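Local coordinates for SIR4-interacting protein SIF2 (Saccharomyces cerevisiae, PDB 1R5M) that serves in the yeast Set3 corepressor complex, antagonizes telomeric silencing and may recruit SIR4 to non-telomeric sites, at residues L45-S50 with G64-V69; L261-S266 with A295-D300; N283-H288 with R313-K318; Y396-S401 with A412-E417. One frame throughout, in Å; residues are numbered along the deposited sequence.

Overall arrangement
The fold is an eight-bladed WD40 propeller, and the four contacts sample two regions of its ring. From the N terminus, contact 1 comes first: it closes the loop around strands 50-53 and 60-65 within WD 1. Contacts 2 and 3 follow across the ring, their centres about 29 and 35 Å from that of contact 1. Their segments alternate along the chain, so the two loops cross, and together they join the blades of WD 5 and WD 6 at inner and outer levels. Contact 4 comes last, pairing the hairpin 397-402/408-413 of WD 8. It touches contact 1 through Lys66 and Asn47, bringing the two ends of the chain's circuit together.

Contact 1: residues L45-S50 with G64-V69; sequences LDNIVS and GEKNSV. With SO4 (sulfate ion), chain B.
Gly64 is held through both its N-H and its C=O by Ser50 and Val49. Its carbonyl oxygen accepts a nearly straight hydrogen bond from Val49 N (Val49 N to Gly64 O 2.8 Å, 174° at the hydrogen), and its own N-H is given to Ser50 O. At Glu65 the side chain turns away from the partner segment, and water spans the gap instead. Water 1 donates both to Glu65 OE1 and to Asp46 OD2, lying 2.7 Å from the latter, and so bridges two acidic groups that approach to 4.5 Å between Asp46 OD2 and Glu65 OE1. Arg71, in a salt bridge to Glu65 OE2, probably offsets this repulsion.

Lys66 supplies most of the side-chain packing. Its CG rests on Val49 CG2 at 3.7 Å, and its extended chain then crosses Asn47 at about a right angle, bringing CE to 3.3 Å from Asn47 OD1. Asn47 CG is anti to the backbone N (chi1 165°), beside the Lys66 chain; water 2 links Asn47 OD1 to Lys66 N. Both polar ends reach further, Lys66 NZ to Ser414 O and Asn47 ND2 to Gln416 O.

Asn67, at the centre of an inverse gamma turn, gives ND2 to O1 of a sulfate (2.8 Å), probably from the crystallisation liquor and also held by Arg95 and Arg71. A weak bond from Ser68 N to Lys66 O closes this turn, and Glu65 N to Val69 O closes the wider loop that takes strand 60-65 into strand 69-77. From 45-50, which links strand 37-44 to strand 50-53, Ile48 and Leu45 lean on Ser410 of strand 408-413, in the adjoining WD 8 blade.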
loop_
_atom_site.group_PDB
_atom_site.type_symbol
_atom_site.label_atom_id
_atom_site.label_comp_id
_atom_site.label_asym_id
_atom_site.label_seq_id
_atom_site.Cartn_x
_atom_site.Cartn_y
_atom_site.Cartn_z
ATOM N N LEU A 45 2.616 8.266 18.956
ATOM C CA LEU A 45 3.119 9.203 17.954
ATOM C C LEU A 45 2.232 10.433 17.930
ATOM O O LEU A 45 1.192 10.470 18.585
ATOM C CB LEU A 45 3.070 8.566 16.563
ATOM C CG LEU A 45 3.789 7.235 16.353
ATOM C CD1 LEU A 45 3.462 6.693 14.970
ATOM C CD2 LEU A 45 5.287 7.437 16.519
ATOM N N ASP A 46 2.655 11.453 17.192
ATOM C CA ASP A 46 1.814 12.626 17.028
ATOM C C ASP A 46 0.838 12.118 15.976
ATOM O O ASP A 46 0.946 10.966 15.540
ATOM C CB ASP A 46 2.598 13.809 16.450
ATOM C CG ASP A 46 3.561 14.415 17.447
ATOM O OD1 ASP A 46 3.182 14.533 18.629
ATOM O OD2 ASP A 46 4.684 14.783 17.043
ATOM N N ASN A 47 -0.112 12.945 15.566
ATOM C CA ASN A 47 -1.037 12.502 14.533
ATOM C C ASN A 47 -0.246 12.240 13.261
ATOM O O ASN A 47 0.671 12.989 12.927
ATOM C CB ASN A 47 -2.099 13.563 14.249
ATOM C CG ASN A 47 -2.854 13.298 12.958
ATOM O OD1 ASN A 47 -2.504 13.827 11.899
ATOM N ND2 ASN A 47 -3.885 12.459 13.033
ATOM N N ILE A 48 -0.591 11.165 12.564
ATOM C CA ILE A 48 0.073 10.847 11.307
ATOM C C ILE A 48 -0.992 10.540 10.268
ATOM O O ILE A 48 -2.078 10.064 10.596
ATOM C CB ILE A 48 1.035 9.635 11.426
ATOM C CG1 ILE A 48 0.268 8.376 11.837
ATOM C CG2 ILE A 48 2.148 9.953 12.420
ATOM C CD1 ILE A 48 1.085 7.105 11.686
ATOM N N VAL A 49 -0.682 10.834 9.011
ATOM C CA VAL A 49 -1.614 10.593 7.920
ATOM C C VAL A 49 -1.462 9.158 7.426
ATOM O O VAL A 49 -2.450 8.458 7.198
ATOM C CB VAL A 49 -1.354 11.578 6.765
ATOM C CG1 VAL A 49 -2.277 11.273 5.603
ATOM C CG2 VAL A 49 -1.574 13.007 7.252
ATOM N N SER A 50 -0.214 8.735 7.260
ATOM C CA SER A 50 0.105 7.380 6.823
ATOM C C SER A 50 1.555 7.131 7.210
ATOM O O SER A 50 2.261 8.053 7.619
ATOM C CB SER A 50 -0.057 7.241 5.307
ATOM O OG SER A 50 0.948 7.964 4.618
ATOM N N GLY A 64 4.042 10.406 7.465
ATOM C CA GLY A 64 3.659 11.702 6.940
ATOM C C GLY A 64 2.738 12.439 7.886
ATOM O O GLY A 64 1.922 11.822 8.575
ATOM N N GLU A 65 2.862 13.760 7.922
ATOM C CA GLU A 65 2.028 14.569 8.797
ATOM C C GLU A 65 1.252 15.586 7.978
ATOM O O GLU A 65 1.488 15.749 6.781
ATOM C CB GLU A 65 2.887 15.259 9.856
ATOM C CG GLU A 65 3.675 14.271 10.709
ATOM C CD GLU A 65 4.639 14.950 11.657
ATOM O OE1 GLU A 65 4.177 15.602 12.615
ATOM O OE2 GLU A 65 5.862 14.834 11.436
ATOM N N LYS A 66 0.324 16.277 8.623
ATOM C CA LYS A 66 -0.508 17.237 7.918
ATOM C C LYS A 66 0.134 18.575 7.574
ATOM O O LYS A 66 -0.261 19.204 6.594
ATOM C CB LYS A 66 -1.800 17.458 8.711
ATOM C CG LYS A 66 -2.618 16.177 8.864
ATOM C CD LYS A 66 -3.900 16.378 9.665
ATOM C CE LYS A 66 -4.683 15.068 9.755
ATOM N NZ LYS A 66 -5.898 15.182 10.617
ATOM N N ASN A 67 1.130 19.000 8.346
ATOM C CA ASN A 67 1.770 20.286 8.092
ATOM C C ASN A 67 2.902 20.279 7.062
ATOM O O ASN A 67 3.997 20.777 7.329
ATOM C CB ASN A 67 2.277 20.894 9.405
ATOM C CG ASN A 67 2.679 22.351 9.251
ATOM O OD1 ASN A 67 1.997 23.121 8.576
ATOM N ND2 ASN A 67 3.780 22.736 9.884
ATOM N N SER A 68 2.632 19.710 5.891
ATOM C CA SER A 68 3.609 19.678 4.801
ATOM C C SER A 68 4.967 19.146 5.253
ATOM O O SER A 68 6.017 19.667 4.867
ATOM C CB SER A 68 3.763 21.094 4.229
ATOM O OG SER A 68 4.284 21.082 2.908
ATOM N N VAL A 69 4.945 18.088 6.055
ATOM C CA VAL A 69 6.175 17.510 6.566
ATOM C C VAL A 69 6.004 16.036 6.916
ATOM O O VAL A 69 4.923 15.598 7.313
ATOM C CB VAL A 69 6.656 18.275 7.837
ATOM C CG1 VAL A 69 5.646 18.095 8.974
ATOM C CG2 VAL A 69 8.030 17.785 8.267
HETATM S S SO4 B . 6.151 20.720 12.563
HETATM O O1 SO4 B . 5.655 21.284 11.294
HETATM O O2 SO4 B . 5.619 21.509 13.691
HETATM O O3 SO4 B . 5.710 19.318 12.685
HETATM O O4 SO4 B . 7.625 20.765 12.590
HETATM O O HOH W 1 5.942 14.419 14.693
HETATM O O HOH W 2 -0.472 15.657 11.414
HETATM O O HOH W 3 1.513 15.444 13.417
#

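Contact 2: residues L261-S266 with A295-D300; sequences LLLSAS and ASWVGD
Leu263 and Trp297 meet between two strands that run roughly antiparallel, 150° apart, yet share no hydrogen bond. Their axes approach to 7.7 Å, too wide for paired strands. The alpha carbons lie closest at the Ala265-Ala295 end, 6.8 Å apart, and spread toward Leu261 and Asp300, where the indole fits between them. Strand 261-266 is the second strand of the WD 5 blade and strand 292-298 the first of the WD 6 blade, so this is the face-to-face packing of successive propeller blades, close where alanines meet.

At the narrow end two methyl groups meet, Ala265 CB and Ala295 CB, 4.2 Å apart. Next to them Leu263 has CG anti to its backbone N (chi1 160°), and CD2 of the same side chain reaches Ala295 CB at 4.0 Å and the backbone of Ser296. This CD2 also lies over one face of the Trp297 ring, while Leu263 CB approaches NE1 of the ring at 3.5 Å. Leu261 meets the six-membered ring at CZ2 and CH2, its side chain crossing that of Trp297 at about a right angle, with Leu261 CB 3.7 Å from Trp297 CH2. Ile273 backs Leu261 and Leu263 within their own blade, and Val303 touches both Leu263 and Trp297.

The indole N-H is satisfied by Glu254 O on strand 250-256, a polar tie from WD 6 back to the inner strand of WD 5. Between the two segments themselves no polar bond forms, so cohesion there comes largely from apolar packing, with alanines where the strands converge and tryptophan where they diverge.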
loop_
_atom_site.group_PDB
_atom_site.type_symbol
_atom_site.label_atom_id
_atom_site.label_comp_id
_atom_site.label_asym_id
_atom_site.label_seq_id
_atom_site.Cartn_x
_atom_site.Cartn_y
_atom_site.Cartn_z
ATOM N N LEU A 261 3.099 -13.169 -12.088
ATOM C CA LEU A 261 1.689 -12.867 -12.276
ATOM C C LEU A 261 1.331 -11.537 -11.638
ATOM O O LEU A 261 1.903 -11.150 -10.620
ATOM C CB LEU A 261 0.817 -13.961 -11.656
ATOM C CG LEU A 261 0.957 -15.373 -12.231
ATOM C CD1 LEU A 261 0.091 -16.331 -11.425
ATOM C CD2 LEU A 261 0.540 -15.385 -13.697
ATOM N N LEU A 262 0.381 -10.844 -12.254
ATOM C CA LEU A 262 -0.094 -9.564 -11.753
ATOM C C LEU A 262 -1.445 -9.756 -11.084
ATOM O O LEU A 262 -2.343 -10.376 -11.653
ATOM C CB LEU A 262 -0.260 -8.565 -12.900
ATOM C CG LEU A 262 -0.906 -7.228 -12.516
ATOM C CD1 LEU A 262 0.052 -6.427 -11.637
ATOM C CD2 LEU A 262 -1.259 -6.447 -13.773
ATOM N N LEU A 263 -1.576 -9.233 -9.870
ATOM C CA LEU A 263 -2.831 -9.290 -9.132
ATOM C C LEU A 263 -3.455 -7.905 -9.226
ATOM O O LEU A 263 -2.780 -6.902 -8.993
ATOM C CB LEU A 263 -2.577 -9.625 -7.656
ATOM C CG LEU A 263 -3.697 -9.254 -6.674
ATOM C CD1 LEU A 263 -4.916 -10.142 -6.897
ATOM C CD2 LEU A 263 -3.186 -9.415 -5.250
ATOM N N SER A 264 -4.730 -7.839 -9.598
ATOM C CA SER A 264 -5.417 -6.555 -9.659
ATOM C C SER A 264 -6.720 -6.651 -8.871
ATOM O O SER A 264 -7.304 -7.727 -8.750
ATOM C CB SER A 264 -5.714 -6.156 -11.113
ATOM O OG SER A 264 -6.583 -7.083 -11.743
ATOM N N ALA A 265 -7.142 -5.530 -8.296
ATOM C CA ALA A 265 -8.400 -5.475 -7.555
ATOM C C ALA A 265 -9.136 -4.267 -8.104
ATOM O O ALA A 265 -8.510 -3.303 -8.559
ATOM C CB ALA A 265 -8.152 -5.313 -6.064
ATOM N N SER A 266 -10.461 -4.307 -8.057
ATOM C CA SER A 266 -11.251 -3.216 -8.606
ATOM C C SER A 266 -12.470 -2.856 -7.770
ATOM O O SER A 266 -12.896 -3.620 -6.901
ATOM C CB SER A 266 -11.701 -3.596 -10.019
ATOM O OG SER A 266 -12.673 -2.697 -10.524
ATOM N N ALA A 295 -5.420 -5.691 -1.401
ATOM C CA ALA A 295 -5.200 -7.078 -1.796
ATOM C C ALA A 295 -3.702 -7.329 -1.879
ATOM O O ALA A 295 -2.934 -6.440 -2.255
ATOM C CB ALA A 295 -5.859 -7.369 -3.141
ATOM N N SER A 296 -3.292 -8.541 -1.525
ATOM C CA SER A 296 -1.883 -8.912 -1.532
ATOM C C SER A 296 -1.676 -10.361 -1.920
ATOM O O SER A 296 -2.578 -11.193 -1.806
ATOM C CB SER A 296 -1.267 -8.743 -0.134
ATOM O OG SER A 296 -1.302 -7.409 0.324
ATOM N N TRP A 297 -0.463 -10.656 -2.365
ATOM C CA TRP A 297 -0.095 -12.017 -2.682
ATOM C C TRP A 297 0.224 -12.683 -1.354
ATOM O O TRP A 297 0.743 -12.042 -0.436
ATOM C CB TRP A 297 1.162 -12.059 -3.557
ATOM C CG TRP A 297 0.895 -11.808 -4.985
ATOM C CD1 TRP A 297 1.033 -10.627 -5.655
ATOM C CD2 TRP A 297 0.389 -12.751 -5.926
ATOM N NE1 TRP A 297 0.641 -10.779 -6.963
ATOM C CE2 TRP A 297 0.238 -12.075 -7.156
ATOM C CE3 TRP A 297 0.044 -14.107 -5.851
ATOM C CZ2 TRP A 297 -0.245 -12.709 -8.305
ATOM C CZ3 TRP A 297 -0.437 -14.741 -6.994
ATOM C CH2 TRP A 297 -0.576 -14.038 -8.206
ATOM N N VAL A 298 -0.113 -13.960 -1.250
ATOM C CA VAL A 298 0.192 -14.747 -0.063
ATOM C C VAL A 298 0.978 -15.894 -0.677
ATOM O O VAL A 298 0.412 -16.894 -1.121
ATOM C CB VAL A 298 -1.080 -15.274 0.625
ATOM C CG1 VAL A 298 -0.699 -16.143 1.814
ATOM C CG2 VAL A 298 -1.944 -14.102 1.086
ATOM N N GLY A 299 2.293 -15.732 -0.726
ATOM C CA GLY A 299 3.108 -16.751 -1.355
ATOM C C GLY A 299 2.889 -16.631 -2.853
ATOM O O GLY A 299 2.593 -15.544 -3.362
ATOM N N ASP A 300 2.996 -17.748 -3.562
ATOM C CA ASP A 300 2.836 -17.750 -5.009
ATOM C C ASP A 300 1.546 -18.398 -5.503
ATOM O O ASP A 300 1.221 -18.290 -6.684
ATOM C CB ASP A 300 4.017 -18.480 -5.653
ATOM C CG ASP A 300 5.347 -17.825 -5.350
ATOM O OD1 ASP A 300 6.377 -18.532 -5.403
ATOM O OD2 ASP A 300 5.369 -16.607 -5.068
#

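Contact 3: residues N283-H288 with R313-K318; sequences NCFYGH and RLWSLK. Unlike the reference sequence in segment 283-288: Cys284 (reference Ser).
Phe285 and Trp315 form the tight middle of this contact, sliding past each other in opposite directions so that each lays its beta carbon over the other's ring. Phe285 CB stands 3.7 Å from the centroid of the six-membered ring of Trp315, and Trp315 CB stands 4.0 Å from the centroid of the Phe285 ring, only 9° off its normal. The rings themselves are near parallel, at 22°, but slid apart with little overlap; these are reciprocal CH-pi contacts more than a stack. At the indole edge Tyr286 O comes to 3.3 Å from Trp315 CH2, and Gly287 lies beside it, where a beta carbon would collide with CH2.

His288 follows, with Arg313 CD over one face of its ring, 3.6 Å from the centroid. Gly287-His288 is the GH pair of the WD repeat and Trp315-Ser316 stands at its WD position. His288 NE2 and Trp315 NE1 both bond Ser305 OG while His288 ND1 bonds Asp309, completing the Asp-His-Ser-Trp tetrad, which ties the loop after the outer strand 283-285 of the WD 5 blade to strands 302-307 and 311-316 of the WD 6 blade.

Toward the surface the fit relaxes. The Arg313 guanidinium is turned 72° from the imidazole; Gly287 O sits above its plane, toward the rim, and NE donates to Ser311 OG. Tyr286 directs its beta carbon away from 313-318 and is exposed. At the opposite end of 283-288, Asn283 ND2 merely rests on Leu317 CG at 3.8 Å, their side chains crossing at a slant, and Leu317 CD1 meets the edge of the Phe285 ring near CE1, 4.3 Å away.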
loop_
_atom_site.group_PDB
_atom_site.type_symbol
_atom_site.label_atom_id
_atom_site.label_comp_id
_atom_site.label_asym_id
_atom_site.label_seq_id
_atom_site.Cartn_x
_atom_site.Cartn_y
_atom_site.Cartn_z
ATOM N N ASN A 283 -7.293 -15.633 -13.930
ATOM C CA ASN A 283 -8.277 -15.908 -12.884
ATOM C C ASN A 283 -9.109 -14.662 -12.637
ATOM O O ASN A 283 -8.653 -13.543 -12.871
ATOM C CB ASN A 283 -7.602 -16.271 -11.555
ATOM C CG ASN A 283 -6.868 -17.588 -11.605
ATOM O OD1 ASN A 283 -7.476 -18.656 -11.730
ATOM N ND2 ASN A 283 -5.553 -17.526 -11.500
ATOM N N CYS A 284 -10.336 -14.866 -12.171
ATOM C CA CYS A 284 -11.229 -13.768 -11.820
ATOM C C CYS A 284 -12.018 -14.283 -10.629
ATOM O O CYS A 284 -12.777 -15.248 -10.750
ATOM C CB CYS A 284 -12.181 -13.416 -12.959
ATOM S SG CYS A 284 -13.219 -11.976 -12.561
ATOM N N PHE A 285 -11.823 -13.651 -9.476
ATOM C CA PHE A 285 -12.494 -14.066 -8.251
ATOM C C PHE A 285 -13.655 -13.172 -7.821
ATOM O O PHE A 285 -13.464 -11.994 -7.487
ATOM C CB PHE A 285 -11.477 -14.155 -7.100
ATOM C CG PHE A 285 -10.400 -15.182 -7.317
ATOM C CD1 PHE A 285 -9.061 -14.803 -7.394
ATOM C CD2 PHE A 285 -10.722 -16.529 -7.445
ATOM C CE1 PHE A 285 -8.059 -15.751 -7.596
ATOM C CE2 PHE A 285 -9.728 -17.484 -7.647
ATOM C CZ PHE A 285 -8.395 -17.096 -7.722
ATOM N N TYR A 286 -14.854 -13.753 -7.833
ATOM C CA TYR A 286 -16.080 -13.074 -7.420
ATOM C C TYR A 286 -16.394 -13.480 -5.986
ATOM O O TYR A 286 -16.077 -14.590 -5.563
ATOM C CB TYR A 286 -17.274 -13.488 -8.290
ATOM C CG TYR A 286 -17.211 -13.051 -9.732
ATOM C CD1 TYR A 286 -16.641 -13.870 -10.705
ATOM C CD2 TYR A 286 -17.723 -11.815 -10.125
ATOM C CE1 TYR A 286 -16.582 -13.471 -12.040
ATOM C CE2 TYR A 286 -17.671 -11.404 -11.451
ATOM C CZ TYR A 286 -17.098 -12.236 -12.403
ATOM O OH TYR A 286 -17.039 -11.826 -13.714
ATOM N N GLY A 287 -17.035 -12.584 -5.248
ATOM C CA GLY A 287 -17.388 -12.893 -3.875
ATOM C C GLY A 287 -17.652 -11.649 -3.058
ATOM O O GLY A 287 -18.662 -11.559 -2.352
ATOM N N HIS A 288 -16.739 -10.689 -3.134
ATOM C CA HIS A 288 -16.906 -9.446 -2.397
ATOM C C HIS A 288 -18.154 -8.732 -2.905
ATOM O O HIS A 288 -18.410 -8.695 -4.108
ATOM C CB HIS A 288 -15.672 -8.560 -2.565
ATOM C CG HIS A 288 -14.526 -8.957 -1.686
ATOM N ND1 HIS A 288 -14.607 -8.941 -0.309
ATOM C CD2 HIS A 288 -13.270 -9.366 -1.984
ATOM C CE1 HIS A 288 -13.450 -9.322 0.201
ATOM N NE2 HIS A 288 -12.620 -9.586 -0.793
ATOM N N ARG A 313 -10.913 -12.171 2.513
ATOM C CA ARG A 313 -11.019 -13.420 1.776
ATOM C C ARG A 313 -9.686 -13.901 1.234
ATOM O O ARG A 313 -8.931 -13.132 0.638
ATOM C CB ARG A 313 -12.024 -13.254 0.631
ATOM C CG ARG A 313 -13.426 -12.910 1.126
ATOM C CD ARG A 313 -14.398 -12.607 -0.001
ATOM N NE ARG A 313 -15.654 -12.082 0.529
ATOM C CZ ARG A 313 -16.809 -12.736 0.510
ATOM N NH1 ARG A 313 -16.880 -13.950 -0.023
ATOM N NH2 ARG A 313 -17.893 -12.180 1.035
ATOM N N LEU A 314 -9.407 -15.181 1.463
ATOM C CA LEU A 314 -8.175 -15.819 0.999
ATOM C C LEU A 314 -8.572 -16.711 -0.170
ATOM O O LEU A 314 -9.454 -17.569 -0.040
ATOM C CB LEU A 314 -7.553 -16.654 2.123
ATOM C CG LEU A 314 -6.262 -17.403 1.783
ATOM C CD1 LEU A 314 -5.133 -16.410 1.528
ATOM C CD2 LEU A 314 -5.901 -18.328 2.935
ATOM N N TRP A 315 -7.913 -16.510 -1.307
ATOM C CA TRP A 315 -8.228 -17.245 -2.526
ATOM C C TRP A 315 -7.105 -18.168 -2.981
ATOM O O TRP A 315 -5.931 -17.843 -2.838
ATOM C CB TRP A 315 -8.539 -16.255 -3.655
ATOM C CG TRP A 315 -9.425 -15.093 -3.258
ATOM C CD1 TRP A 315 -9.036 -13.920 -2.670
ATOM C CD2 TRP A 315 -10.836 -14.988 -3.465
ATOM N NE1 TRP A 315 -10.123 -13.085 -2.508
ATOM C CE2 TRP A 315 -11.239 -13.719 -2.988
ATOM C CE3 TRP A 315 -11.803 -15.843 -4.011
ATOM C CZ2 TRP A 315 -12.567 -13.286 -3.044
ATOM C CZ3 TRP A 315 -13.121 -15.412 -4.063
ATOM C CH2 TRP A 315 -13.490 -14.146 -3.584
ATOM N N SER A 316 -7.483 -19.313 -3.547
ATOM C CA SER A 316 -6.524 -20.293 -4.046
ATOM C C SER A 316 -6.449 -20.276 -5.570
ATOM O O SER A 316 -7.462 -20.447 -6.249
ATOM C CB SER A 316 -6.922 -21.700 -3.587
ATOM O OG SER A 316 -6.192 -22.698 -4.288
ATOM N N LEU A 317 -5.256 -20.060 -6.114
ATOM C CA LEU A 317 -5.095 -20.071 -7.564
ATOM C C LEU A 317 -5.088 -21.513 -8.071
ATOM O O LEU A 317 -5.621 -21.804 -9.139
ATOM C CB LEU A 317 -3.794 -19.372 -7.979
ATOM C CG LEU A 317 -3.868 -17.851 -8.150
ATOM C CD1 LEU A 317 -4.134 -17.178 -6.808
ATOM C CD2 LEU A 317 -2.562 -17.351 -8.748
ATOM N N LYS A 318 -4.499 -22.416 -7.290
ATOM C CA LYS A 318 -4.418 -23.819 -7.682
ATOM C C LYS A 318 -5.779 -24.493 -7.772
ATOM O O LYS A 318 -5.990 -25.351 -8.627
ATOM C CB LYS A 318 -3.520 -24.589 -6.707
ATOM C CG LYS A 318 -2.056 -24.178 -6.802
ATOM C CD LYS A 318 -1.220 -24.725 -5.660
ATOM C CE LYS A 318 -1.041 -26.226 -5.735
ATOM N NZ LYS A 318 -0.134 -26.689 -4.639
#

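Contact 4: residues Y396-S401 with A412-E417; sequences YIFDLS and AYSLQE
Three backbone hydrogen bonds knit Tyr396-Asp399 to Ala412-Ser414. Ser414 N bonds Tyr396 O and Ala412 N bonds Asp399 O, while Phe398 N meets Ala412 O at 2.9 Å, nearly along the C=O axis. Ile397 and Tyr413 form a non-hydrogen-bonded antiparallel pair, but Phe398 and Asp399 both oppose Ala412: a classic beta bulge that shifts the register by one. Two CA-H...O contacts supplement these bonds, the shorter from Tyr413 CA to Tyr396 O, 3.2 Å.

Of the apolar contacts, Ile397 and Tyr413 lie side by side pointing the same way, with Ile397 CG1 3.5 Å from Tyr413 CE2. The Phe398 ring lies across Ser414, whose CB sits over one face, toward the rim, 3.6 Å from the centroid, in a CH-pi contact. On the other side of the sheet from Ile397, Asp399 CB meets Ala412 CB at 4.0 Å.

The polar ends find partners outside the two segments: Ser414 OG bonds Asp395, and Asp399 makes a salt bridge to Arg337 and accepts from Ser51 N. Strand 408-413 lies between 397-402 and 419-422, while Ile397 and Leu400 pack on Ala348 and Ala346 of strand 344-349 in the WD 7 blade.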
loop_
_atom_site.group_PDB
_atom_site.type_symbol
_atom_site.label_atom_id
_atom_site.label_comp_id
_atom_site.label_asym_id
_atom_site.label_seq_id
_atom_site.Cartn_x
_atom_site.Cartn_y
_atom_site.Cartn_z
ATOM N N TYR A 396 -11.345 7.043 13.372
ATOM C CA TYR A 396 -11.112 6.122 12.260
ATOM C C TYR A 396 -9.622 5.860 12.096
ATOM O O TYR A 396 -8.795 6.691 12.459
ATOM C CB TYR A 396 -11.578 6.736 10.932
ATOM C CG TYR A 396 -13.050 7.021 10.800
ATOM C CD1 TYR A 396 -13.498 8.288 10.426
ATOM C CD2 TYR A 396 -13.996 6.018 11.003
ATOM C CE1 TYR A 396 -14.858 8.548 10.255
ATOM C CE2 TYR A 396 -15.354 6.266 10.837
ATOM C CZ TYR A 396 -15.780 7.530 10.462
ATOM O OH TYR A 396 -17.128 7.770 10.296
ATOM N N ILE A 397 -9.297 4.706 11.524
ATOM C CA ILE A 397 -7.915 4.354 11.207
ATOM C C ILE A 397 -7.887 4.396 9.680
ATOM O O ILE A 397 -8.657 3.692 9.029
ATOM C CB ILE A 397 -7.552 2.937 11.684
ATOM C CG1 ILE A 397 -7.461 2.918 13.211
ATOM C CG2 ILE A 397 -6.220 2.503 11.066
ATOM C CD1 ILE A 397 -7.293 1.532 13.797
ATOM N N PHE A 398 -7.016 5.231 9.119
ATOM C CA PHE A 398 -6.900 5.394 7.669
ATOM C C PHE A 398 -5.780 4.574 7.043
ATOM O O PHE A 398 -5.787 4.310 5.835
ATOM C CB PHE A 398 -6.652 6.868 7.326
ATOM C CG PHE A 398 -7.877 7.739 7.393
ATOM C CD1 PHE A 398 -7.773 9.103 7.143
ATOM C CD2 PHE A 398 -9.130 7.202 7.674
ATOM C CE1 PHE A 398 -8.896 9.923 7.168
ATOM C CE2 PHE A 398 -10.264 8.016 7.702
ATOM C CZ PHE A 398 -10.145 9.378 7.448
ATOM N N ASP A 399 -4.812 4.177 7.857
ATOM C CA ASP A 399 -3.677 3.433 7.339
ATOM C C ASP A 399 -2.971 2.644 8.429
ATOM O O ASP A 399 -3.071 2.966 9.614
ATOM C CB ASP A 399 -2.690 4.421 6.697
ATOM C CG ASP A 399 -1.434 3.749 6.174
ATOM O OD1 ASP A 399 -0.341 3.965 6.746
ATOM O OD2 ASP A 399 -1.540 2.999 5.183
ATOM N N LEU A 400 -2.277 1.592 8.018
ATOM C CA LEU A 400 -1.498 0.790 8.944
ATOM C C LEU A 400 -0.312 0.242 8.167
ATOM O O LEU A 400 -0.368 0.119 6.940
ATOM C CB LEU A 400 -2.342 -0.338 9.558
ATOM C CG LEU A 400 -2.894 -1.502 8.744
ATOM C CD1 LEU A 400 -3.738 -2.388 9.668
ATOM C CD2 LEU A 400 -3.747 -0.989 7.595
ATOM N N SER A 401 0.775 -0.048 8.868
ATOM C CA SER A 401 1.965 -0.572 8.211
ATOM C C SER A 401 2.757 -1.481 9.136
ATOM O O SER A 401 2.851 -1.228 10.339
ATOM C CB SER A 401 2.852 0.585 7.749
ATOM O OG SER A 401 3.293 1.352 8.854
ATOM N N ALA A 412 -2.323 4.650 11.838
ATOM C CA ALA A 412 -2.586 6.054 11.567
ATOM C C ALA A 412 -4.069 6.368 11.729
ATOM O O ALA A 412 -4.900 5.887 10.957
ATOM C CB ALA A 412 -2.123 6.408 10.145
ATOM N N TYR A 413 -4.400 7.159 12.746
ATOM C CA TYR A 413 -5.787 7.554 12.974
ATOM C C TYR A 413 -6.037 8.837 12.192
ATOM O O TYR A 413 -5.108 9.604 11.930
ATOM C CB TYR A 413 -6.060 7.795 14.464
ATOM C CG TYR A 413 -6.073 6.537 15.301
ATOM C CD1 TYR A 413 -4.909 6.070 15.917
ATOM C CD2 TYR A 413 -7.248 5.813 15.481
ATOM C CE1 TYR A 413 -4.921 4.912 16.696
ATOM C CE2 TYR A 413 -7.270 4.652 16.254
ATOM C CZ TYR A 413 -6.105 4.211 16.857
ATOM O OH TYR A 413 -6.125 3.067 17.625
ATOM N N SER A 414 -7.290 9.083 11.830
ATOM C CA SER A 414 -7.616 10.266 11.042
ATOM C C SER A 414 -7.336 11.585 11.746
ATOM O O SER A 414 -6.816 12.517 11.133
ATOM C CB SER A 414 -9.083 10.227 10.602
ATOM O OG SER A 414 -9.962 10.489 11.678
ATOM N N LEU A 415 -7.651 11.659 13.035
ATOM C CA LEU A 415 -7.468 12.893 13.790
ATOM C C LEU A 415 -6.552 12.820 15.008
ATOM O O LEU A 415 -5.726 13.712 15.221
ATOM C CB LEU A 415 -8.839 13.420 14.223
ATOM C CG LEU A 415 -9.777 13.796 13.074
ATOM C CD1 LEU A 415 -11.195 13.989 13.587
ATOM C CD2 LEU A 415 -9.263 15.059 12.400
ATOM N N GLN A 416 -6.690 11.768 15.809
ATOM C CA GLN A 416 -5.870 11.646 17.007
ATOM C C GLN A 416 -4.453 11.159 16.745
ATOM O O GLN A 416 -4.048 10.942 15.601
ATOM C CB GLN A 416 -6.545 10.738 18.044
ATOM C CG GLN A 416 -6.708 9.290 17.627
ATOM C CD GLN A 416 -7.306 8.440 18.733
ATOM O OE1 GLN A 416 -8.008 8.948 19.608
ATOM N NE2 GLN A 416 -7.048 7.141 18.690
ATOM N N GLU A 417 -3.704 10.994 17.826
ATOM C CA GLU A 417 -2.321 10.558 17.744
ATOM C C GLU A 417 -2.165 9.170 17.147
ATOM O O GLU A 417 -3.016 8.301 17.332
ATOM C CB GLU A 417 -1.694 10.595 19.136
ATOM C CG GLU A 417 -1.632 11.996 19.724
ATOM C CD GLU A 417 -1.159 12.008 21.158
ATOM O OE1 GLU A 417 -1.773 11.305 21.988
ATOM O OE2 GLU A 417 -0.177 12.724 21.457
#